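Local coordinates for sulfur oxidation protein soxB (Thermus thermophilus, PDB 2WDD) that hydrolyses the sulfur-sulfur bond of cysteine S-thiosulfonate in the Sox sulfur oxidation pathway, as a dimanganese enzyme related to the 5'-nucleotidases, at residues A[398-403]-A[502-507]; A[433-438]-A[509-514]. All coordinates share one frame; numbering follows the deposited sequence.

Interaction 1 of 2, residues A[398-403]-A[502-507]; sequences VVFSPA and YLAAAY
Tyr507 CG lies between the backbone N and the carbonyl carbon (chi1 73°), and from there the ring reaches Pro402, while Ser401 holds OG anti to its carbonyl carbon, beside the backbone N (chi1 -74°). The side chains of Tyr507 and Pro402 cross at about a right angle. Pro402 CD sits over one face, 3.6 Å from the centroid of the Tyr507 ring and displaced toward the rim, a CH-pi contact. In the ring plane, beyond the edge, a water bridges Tyr507 OH and Ser401 OG, at 2.6 Å from each of these oxygens, and is likely to limit the turning of both groups. Upstream, the two strands pair in parallel within the mixed sheet of the 5'-nucleotidase C-terminal domain. Phe400 N bonds almost straight (174°) to Ala505 O at 2.8 Å, and Ala505 N reaches Val398 O at 2.9 Å; a longer bond joins Val398 N to Leu503 O. On one face of the sheet Val398 CG2 touches Ala504 CB at 3.7 Å, and Phe400 brings CE2 to Ala504 CB and its own CB to Ala506 CB. On the other, Val399 and Ala505 both pack on Val389 of helix 380-392.

Interaction 2 of 2, residues A[433-438]-A[509-514]; sequences YLFYLR and GRLQRV
Gln512 touches two aromatic side chains of strand 431-438, meeting Tyr433 with CB, CG and the amide, and Phe435 with CA and CB. The Gln512 amide stacks on the Tyr433 ring with the planes 13° apart, CD lying 3.5 Å from Tyr433 CD2. Nearer the backbone, Gln512 CG stands over the same ring, offset toward its rim and 3.8 Å from the Tyr433 centroid, in a CH-pi contact. A second CH-pi contact places Gln512 CA over the centre of the Phe435 ring, 3.7 Å from its centroid. Leu511 CG approaches Phe435 CZ at 3.8 Å, and Leu437 extends the apolar row, with CD1 against Leu511 CD2 and CD2 against Val514 CG2.

A bend at chi2 (-81°) puts Gln512 CD over Tyr433, and the amide is held by a bond within its own segment, from Gln512 NE2 to Gly509 O at 3.0 Å, with the acceptor near the amide plane. An alanine here, keeping only CB of the side chain against Tyr433, removes CG and the amide, and would probably leave the ring freer to turn and Gly509 O without this donor. The backbone of residues 511-514 forms a short 3-10 turn, in which Val514 N bonds to Leu511 O at 3.1 Å. Farther out, Arg513 forms a salt bridge with Glu228, and Arg510 NH2 bonds to the carbonyls of Lys223 and His226. The turn lies over strand 431-438, with Leu511 also touching Val445 of helix 439-453, while Leu437 packs on Ile442 of that helix.

Overall arrangement
From the N terminus, the chain first lays down 398-403, then 433-438 and helix 439-453, and returns much later through 502-507 and 509-514. Interaction 1 closes a loop of 98 residues and interaction 2 one of 70; because the segments alternate, the two loops cross. Their centres lie about 8 Å apart, and both reach one mixed sheet, where strand 501-507 runs between its parallel neighbour 398-401 and its antiparallel neighbour 431-438. Probable hydrogen bonds from Ala504 N to Phe435 O and from Tyr502 N to Leu437 O join the contacts directly. Phe400 CG also packs against Leu511 CD2, linking the strand pair to the turn that follows strand 501-507.

Interaction 1 of 2, residues A[398-403]-A[502-507]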
loop_
_atom_site.group_PDB
_atom_site.type_symbol
_atom_site.label_atom_id
_atom_site.label_comp_id
_atom_site.label_asym_id
_atom_site.label_seq_id
_atom_site.Cartn_x
_atom_site.Cartn_y
_atom_site.Cartn_z
ATOM N N VAL A 398 4.126 -17.585 19.877
ATOM C CA VAL A 398 3.687 -16.302 19.334
ATOM C C VAL A 398 4.087 -16.221 17.863
ATOM O O VAL A 398 5.211 -16.561 17.499
ATOM C CB VAL A 398 4.269 -15.120 20.136
ATOM C CG1 VAL A 398 3.587 -15.003 21.497
ATOM C CG2 VAL A 398 5.783 -15.253 20.286
ATOM N N VAL A 399 3.171 -15.756 17.018
ATOM C CA VAL A 399 3.466 -15.597 15.594
ATOM C C VAL A 399 3.370 -14.116 15.254
ATOM O O VAL A 399 2.293 -13.529 15.394
ATOM C CB VAL A 399 2.486 -16.386 14.712
ATOM C CG1 VAL A 399 2.827 -16.202 13.234
ATOM C CG2 VAL A 399 2.442 -17.880 15.113
ATOM N N PHE A 400 4.478 -13.529 14.792
ATOM C CA PHE A 400 4.496 -12.115 14.412
ATOM C C PHE A 400 4.269 -11.989 12.913
ATOM O O PHE A 400 5.098 -12.431 12.117
ATOM C CB PHE A 400 5.856 -11.478 14.752
ATOM C CG PHE A 400 6.121 -11.352 16.220
ATOM C CD1 PHE A 400 5.981 -10.128 16.859
ATOM C CD2 PHE A 400 6.560 -12.441 16.961
ATOM C CE1 PHE A 400 6.257 -9.987 18.207
ATOM C CE2 PHE A 400 6.831 -12.308 18.320
ATOM C CZ PHE A 400 6.661 -11.084 18.947
ATOM N N SER A 401 3.151 -11.370 12.536
ATOM C CA SER A 401 2.816 -11.166 11.127
ATOM C C SER A 401 3.072 -9.717 10.767
ATOM O O SER A 401 2.756 -8.809 11.541
ATOM C CB SER A 401 1.338 -11.499 10.876
ATOM O OG SER A 401 1.112 -12.900 10.906
ATOM N N PRO A 402 3.642 -9.481 9.577
ATOM C CA PRO A 402 3.985 -8.127 9.128
ATOM C C PRO A 402 2.742 -7.332 8.751
ATOM O O PRO A 402 1.908 -7.779 7.947
ATOM C CB PRO A 402 4.854 -8.387 7.893
ATOM C CG PRO A 402 4.315 -9.687 7.330
ATOM C CD PRO A 402 3.890 -10.503 8.542
ATOM N N ALA A 403 2.654 -6.126 9.297
ATOM C CA ALA A 403 1.513 -5.264 9.061
ATOM C C ALA A 403 1.650 -4.425 7.799
ATOM O O ALA A 403 1.496 -3.205 7.842
ATOM C CB ALA A 403 1.271 -4.374 10.271
ATOM N N TYR A 502 10.385 -17.598 24.875
ATOM C CA TYR A 502 9.191 -18.032 24.164
ATOM C C TYR A 502 9.582 -18.360 22.734
ATOM O O TYR A 502 10.401 -17.652 22.133
ATOM C CB TYR A 502 8.171 -16.893 24.116
ATOM C CG TYR A 502 7.565 -16.519 25.449
ATOM C CD1 TYR A 502 6.354 -17.064 25.860
ATOM C CD2 TYR A 502 8.172 -15.577 26.269
ATOM C CE1 TYR A 502 5.787 -16.716 27.069
ATOM C CE2 TYR A 502 7.610 -15.217 27.489
ATOM C CZ TYR A 502 6.416 -15.791 27.881
ATOM O OH TYR A 502 5.832 -15.427 29.073
ATOM N N LEU A 503 8.993 -19.408 22.168
ATOM C CA LEU A 503 9.276 -19.724 20.770
ATOM C C LEU A 503 8.388 -18.845 19.899
ATOM O O LEU A 503 7.155 -18.855 20.021
ATOM C CB LEU A 503 9.062 -21.202 20.440
ATOM C CG LEU A 503 9.423 -21.568 18.996
ATOM C CD1 LEU A 503 10.881 -21.252 18.674
ATOM C CD2 LEU A 503 9.118 -23.030 18.705
ATOM N N ALA A 504 9.035 -18.062 19.045
ATOM C CA ALA A 504 8.344 -17.135 18.178
ATOM C C ALA A 504 8.498 -17.540 16.728
ATOM O O ALA A 504 9.398 -18.295 16.361
ATOM C CB ALA A 504 8.889 -15.725 18.366
ATOM N N ALA A 505 7.613 -17.013 15.895
ATOM C CA ALA A 505 7.718 -17.219 14.458
ATOM C C ALA A 505 7.470 -15.860 13.830
ATOM O O ALA A 505 6.724 -15.060 14.373
ATOM C CB ALA A 505 6.687 -18.235 13.965
ATOM N N ALA A 506 8.153 -15.567 12.731
ATOM C CA ALA A 506 7.965 -14.276 12.067
ATOM C C ALA A 506 8.331 -14.409 10.610
ATOM O O ALA A 506 9.173 -15.225 10.252
ATOM C CB ALA A 506 8.846 -13.210 12.718
ATOM N N TYR A 507 7.724 -13.579 9.770
ATOM C CA TYR A 507 8.077 -13.542 8.360
ATOM C C TYR A 507 7.856 -12.110 7.868
ATOM O O TYR A 507 7.114 -11.338 8.491
ATOM C CB TYR A 507 7.228 -14.529 7.535
ATOM C CG TYR A 507 5.794 -14.098 7.339
ATOM C CD1 TYR A 507 5.408 -13.446 6.173
ATOM C CD2 TYR A 507 4.810 -14.404 8.278
ATOM C CE1 TYR A 507 4.107 -13.064 5.959
ATOM C CE2 TYR A 507 3.487 -13.993 8.083
ATOM C CZ TYR A 507 3.152 -13.332 6.902
ATOM O OH TYR A 507 1.860 -12.929 6.639
HETATM O O HOH W 1 0.077 -12.909 8.479
#

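Interaction 2 of 2, residues A[433-438]-A[509-514]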
loop_
_atom_site.group_PDB
_atom_site.type_symbol
_atom_site.label_atom_id
_atom_site.label_comp_id
_atom_site.label_asym_id
_atom_site.label_seq_id
_atom_site.Cartn_x
_atom_site.Cartn_y
_atom_site.Cartn_z
ATOM N N TYR A 433 10.621 -17.629 9.832
ATOM C CA TYR A 433 11.704 -17.937 10.763
ATOM C C TYR A 433 11.117 -18.336 12.110
ATOM O O TYR A 433 10.155 -17.721 12.561
ATOM C CB TYR A 433 12.579 -16.703 10.970
ATOM C CG TYR A 433 13.342 -16.292 9.740
ATOM C CD1 TYR A 433 14.536 -16.905 9.410
ATOM C CD2 TYR A 433 12.831 -15.340 8.868
ATOM C CE1 TYR A 433 15.237 -16.547 8.270
ATOM C CE2 TYR A 433 13.528 -14.962 7.738
ATOM C CZ TYR A 433 14.732 -15.571 7.441
ATOM O OH TYR A 433 15.420 -15.219 6.295
ATOM N N LEU A 434 11.718 -19.339 12.758
ATOM C CA LEU A 434 11.316 -19.781 14.100
ATOM C C LEU A 434 12.506 -19.501 15.017
ATOM O O LEU A 434 13.636 -19.892 14.715
ATOM C CB LEU A 434 10.988 -21.287 14.111
ATOM C CG LEU A 434 9.508 -21.668 13.963
ATOM C CD1 LEU A 434 8.852 -20.994 12.778
ATOM C CD2 LEU A 434 9.301 -23.182 13.890
ATOM N N PHE A 435 12.264 -18.789 16.108
ATOM C CA PHE A 435 13.354 -18.390 16.986
ATOM C C PHE A 435 12.821 -18.023 18.356
ATOM O O PHE A 435 11.666 -17.615 18.493
ATOM C CB PHE A 435 14.084 -17.184 16.376
ATOM C CG PHE A 435 13.160 -16.055 16.001
ATOM C CD1 PHE A 435 12.850 -15.053 16.909
ATOM C CD2 PHE A 435 12.509 -16.068 14.779
ATOM C CE1 PHE A 435 11.940 -14.041 16.574
ATOM C CE2 PHE A 435 11.598 -15.075 14.439
ATOM C CZ PHE A 435 11.316 -14.062 15.336
ATOM N N TYR A 436 13.680 -18.117 19.367
ATOM C CA TYR A 436 13.279 -17.768 20.719
ATOM C C TYR A 436 13.482 -16.291 21.003
ATOM O O TYR A 436 14.488 -15.694 20.599
ATOM C CB TYR A 436 14.037 -18.596 21.775
ATOM C CG TYR A 436 13.725 -20.070 21.710
ATOM C CD1 TYR A 436 12.588 -20.579 22.323
ATOM C CD2 TYR A 436 14.495 -20.922 20.931
ATOM C CE1 TYR A 436 12.270 -21.928 22.234
ATOM C CE2 TYR A 436 14.192 -22.279 20.841
ATOM C CZ TYR A 436 13.073 -22.765 21.482
ATOM O OH TYR A 436 12.762 -24.104 21.381
ATOM N N LEU A 437 12.542 -15.729 21.746
ATOM C CA LEU A 437 12.632 -14.352 22.210
ATOM C C LEU A 437 12.365 -14.382 23.703
ATOM O O LEU A 437 11.481 -15.098 24.154
ATOM C CB LEU A 437 11.530 -13.493 21.578
ATOM C CG LEU A 437 11.681 -13.064 20.123
ATOM C CD1 LEU A 437 10.466 -12.230 19.701
ATOM C CD2 LEU A 437 12.972 -12.283 19.882
ATOM N N ARG A 438 13.083 -13.570 24.468
ATOM C CA ARG A 438 12.777 -13.456 25.881
ATOM C C ARG A 438 11.512 -12.609 25.977
ATOM O O ARG A 438 11.252 -11.774 25.095
ATOM C CB ARG A 438 13.921 -12.751 26.613
ATOM C CG ARG A 438 15.194 -13.581 26.637
ATOM C CD ARG A 438 16.362 -12.769 27.165
ATOM N NE ARG A 438 16.914 -11.883 26.149
ATOM C CZ ARG A 438 16.726 -10.568 26.120
ATOM N NH1 ARG A 438 15.988 -9.980 27.052
ATOM N NH2 ARG A 438 17.269 -9.848 25.152
ATOM N N GLY A 509 10.024 -9.535 7.724
ATOM C CA GLY A 509 10.705 -8.478 8.443
ATOM C C GLY A 509 12.084 -8.876 8.932
ATOM O O GLY A 509 12.763 -9.690 8.301
ATOM N N ARG A 510 12.488 -8.300 10.056
ATOM C CA ARG A 510 13.815 -8.523 10.626
ATOM C C ARG A 510 13.804 -8.994 12.069
ATOM O O ARG A 510 14.846 -9.011 12.722
ATOM C CB ARG A 510 14.594 -7.205 10.609
ATOM C CG ARG A 510 14.984 -6.754 9.243
ATOM C CD ARG A 510 15.605 -5.376 9.310
ATOM N NE ARG A 510 15.998 -4.950 7.988
ATOM C CZ ARG A 510 16.776 -3.907 7.744
ATOM N NH1 ARG A 510 17.255 -3.181 8.748
ATOM N NH2 ARG A 510 17.087 -3.612 6.493
ATOM N N LEU A 511 12.631 -9.300 12.603
ATOM C CA LEU A 511 12.559 -9.688 13.999
ATOM C C LEU A 511 13.508 -10.833 14.365
ATOM O O LEU A 511 14.119 -10.837 15.439
ATOM C CB LEU A 511 11.121 -10.036 14.371
ATOM C CG LEU A 511 10.887 -10.337 15.851
ATOM C CD1 LEU A 511 11.426 -9.199 16.726
ATOM C CD2 LEU A 511 9.384 -10.555 16.090
ATOM N N GLN A 512 13.667 -11.777 13.445
ATOM C CA GLN A 512 14.529 -12.928 13.698
ATOM C C GLN A 512 15.967 -12.531 14.059
ATOM O O GLN A 512 16.680 -13.303 14.706
ATOM C CB GLN A 512 14.495 -13.909 12.517
ATOM C CG GLN A 512 15.068 -13.378 11.203
ATOM C CD GLN A 512 14.086 -12.504 10.424
ATOM O OE1 GLN A 512 12.924 -12.354 10.804
ATOM N NE2 GLN A 512 14.562 -11.915 9.330
ATOM N N ARG A 513 16.389 -11.335 13.647
ATOM C CA ARG A 513 17.755 -10.893 13.924
ATOM C C ARG A 513 18.095 -10.755 15.404
ATOM O O ARG A 513 19.268 -10.818 15.777
ATOM C CB ARG A 513 18.080 -9.602 13.173
ATOM C CG ARG A 513 18.057 -9.762 11.669
ATOM C CD ARG A 513 18.480 -8.470 10.985
ATOM N NE ARG A 513 18.293 -8.544 9.542
ATOM C CZ ARG A 513 18.611 -7.556 8.711
ATOM N NH1 ARG A 513 19.125 -6.436 9.197
ATOM N NH2 ARG A 513 18.403 -7.678 7.408
ATOM N N VAL A 514 17.093 -10.527 16.248
ATOM C CA VAL A 514 17.360 -10.399 17.682
ATOM C C VAL A 514 16.969 -11.663 18.451
ATOM O O VAL A 514 16.967 -11.673 19.679
ATOM C CB VAL A 514 16.712 -9.134 18.295
ATOM C CG1 VAL A 514 17.208 -7.886 17.576
ATOM C CG2 VAL A 514 15.181 -9.224 18.269
#